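Putative phage capsid protein (Corynebacterium diphtheriae NCTC 13129, PDB 2R9I) is of unknown function but is probably a phage capsid protein, represented here by its N-terminal helical domain. Local coordinates at residues 9-13 with 53-57. Numbering follows the deposited sequence.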
loop_
_atom_site.group_PDB
_atom_site.type_symbol
_atom_site.label_atom_id
_atom_site.label_comp_id
_atom_site.label_asym_id
_atom_site.label_seq_id
_atom_site.Cartn_x
_atom_site.Cartn_y
_atom_site.Cartn_z
ATOM N N LEU A 9 2.614 4.677 8.663
ATOM C CA LEU A 9 1.975 4.463 7.378
ATOM C C LEU A 9 2.979 4.018 6.325
ATOM O O LEU A 9 2.676 3.176 5.493
ATOM C CB LEU A 9 1.288 5.736 6.902
ATOM C CG LEU A 9 -0.166 5.975 7.304
ATOM C CD1 LEU A 9 -0.666 7.180 6.558
ATOM C CD2 LEU A 9 -1.058 4.772 6.994
ATOM N N LEU A 10 4.177 4.587 6.368
ATOM C CA LEU A 10 5.208 4.250 5.417
ATOM C C LEU A 10 5.749 2.853 5.695
ATOM O O LEU A 10 5.960 2.085 4.752
ATOM C CB LEU A 10 6.323 5.303 5.427
ATOM C CG LEU A 10 5.925 6.724 4.967
ATOM C CD1 LEU A 10 6.951 7.807 5.413
ATOM C CD2 LEU A 10 5.725 6.766 3.462
ATOM N N ALA A 11 5.947 2.512 6.973
ATOM C CA ALA A 11 6.369 1.158 7.325
ATOM C C ALA A 11 5.301 0.139 6.896
ATOM O O ALA A 11 5.618 -0.937 6.344
ATOM C CB ALA A 11 6.665 1.035 8.813
ATOM N N HIS A 12 4.044 0.501 7.152
ATOM C CA HIS A 12 2.893 -0.333 6.833
ATOM C C HIS A 12 2.821 -0.598 5.340
ATOM O O HIS A 12 2.656 -1.753 4.914
ATOM C CB HIS A 12 1.610 0.338 7.314
ATOM C CG HIS A 12 0.380 -0.469 7.063
ATOM N ND1 HIS A 12 0.116 -1.651 7.724
ATOM C CD2 HIS A 12 -0.655 -0.272 6.215
ATOM C CE1 HIS A 12 -1.041 -2.138 7.308
ATOM N NE2 HIS A 12 -1.529 -1.322 6.389
ATOM N N ARG A 13 2.949 0.466 4.549
ATOM C CA ARG A 13 2.968 0.333 3.087
ATOM C C ARG A 13 4.063 -0.628 2.630
ATOM O O ARG A 13 3.833 -1.510 1.818
ATOM C CB ARG A 13 3.193 1.693 2.421
ATOM C CG ARG A 13 2.736 1.746 0.976
ATOM C CD ARG A 13 3.880 1.499 0.007
ATOM N NE ARG A 13 3.409 1.747 -1.345
ATOM C CZ ARG A 13 4.012 1.333 -2.455
ATOM N NH1 ARG A 13 3.447 1.623 -3.622
ATOM N NH2 ARG A 13 5.161 0.636 -2.420
ATOM N N THR A 53 -3.362 2.477 0.928
ATOM C CA THR A 53 -2.419 3.052 1.893
ATOM C C THR A 53 -1.643 4.164 1.233
ATOM O O THR A 53 -1.305 5.169 1.873
ATOM C CB THR A 53 -1.453 1.971 2.416
ATOM O OG1 THR A 53 -2.213 1.024 3.168
ATOM C CG2 THR A 53 -0.334 2.549 3.307
ATOM N N ASP A 54 -1.339 3.989 -0.046
ATOM C CA ASP A 54 -0.722 5.049 -0.797
ATOM C C ASP A 54 -1.565 6.316 -0.759
ATOM O O ASP A 54 -1.025 7.407 -0.643
ATOM C CB ASP A 54 -0.482 4.616 -2.229
ATOM C CG ASP A 54 0.787 3.814 -2.372
ATOM O OD1 ASP A 54 1.636 3.855 -1.432
ATOM O OD2 ASP A 54 0.946 3.138 -3.424
ATOM N N GLU A 55 -2.885 6.164 -0.857
ATOM C CA GLU A 55 -3.777 7.314 -0.735
ATOM C C GLU A 55 -3.706 7.937 0.651
ATOM O O GLU A 55 -3.670 9.164 0.767
ATOM C CB GLU A 55 -5.212 6.943 -1.047
ATOM C CG GLU A 55 -5.413 6.569 -2.502
ATOM C CD GLU A 55 -6.805 5.952 -2.757
ATOM O OE1 GLU A 55 -7.360 5.235 -1.858
ATOM O OE2 GLU A 55 -7.352 6.191 -3.865
ATOM N N ALA A 56 -3.680 7.104 1.699
ATOM C CA ALA A 56 -3.569 7.625 3.059
ATOM C C ALA A 56 -2.283 8.465 3.203
ATOM O O ALA A 56 -2.280 9.530 3.829
ATOM C CB ALA A 56 -3.602 6.499 4.050
ATOM N N ILE A 57 -1.201 7.993 2.588
ATOM C CA ILE A 57 0.089 8.672 2.647
ATOM C C ILE A 57 0.038 10.007 1.910
ATOM O O ILE A 57 0.557 11.019 2.400
ATOM C CB ILE A 57 1.193 7.770 2.083
ATOM C CG1 ILE A 57 1.485 6.643 3.072
ATOM C CG2 ILE A 57 2.462 8.546 1.784
ATOM C CD1 ILE A 57 2.351 5.582 2.511
#
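Arg-13 reaches across to Thr-53 and Asp-54 with almost every atom of its side chain, a worked example of how a long residue at the border of a helix pair can serve an apolar seam and a polar flank at once. Its CB lies 3.7 Å from Thr-53 CG2 and also borders Ile-57 CD1, so the stem belongs to the greasy part of the interface. CG still touches the threonine methyl but already nears Asp-54 OD1, and CD follows past the same oxygen. The chain bends at its second torsion (chi2 -96°), which carries the guanidinium to the carboxylate. There NE donates to Asp-54 OD1 over 2.8 Å, on that oxygen's syn side but tilted from both planes, while NH1 donates to the syn lone pair of Asp-54 OD2 at 2.9 Å, nearly straight. This side-on, two-nitrogen salt bridge joins groups turned only 24° from coplanar, an arrangement that restricts the rotation of both.

Next to the salt bridge along the helix pair, Ile-57 CD1 touches both the backbone O of Leu-9 and, at 3.7 Å, CD2 of Leu-10. Leu-9 packs its CB against Ile-57 CG1 at 3.9 Å and extends CD1 to the methyl of Ala-56. The His-12 ring presents its CD2 edge to Thr-53 OG1, whose hydrogen bond goes back to the carbonyl of Glu-49 in its own helix.

The two local axes run nearly antiparallel, with 159° between their directions. They approach to 9.8 Å. The segments belong to helices 6-26 and 33-71, which form an antiparallel helical hairpin; Ile-50 of helix 33-71 also touches Arg-13, and Arg-60 and Arg-61 of the same helix touch Leu-9 and Leu-10 respectively.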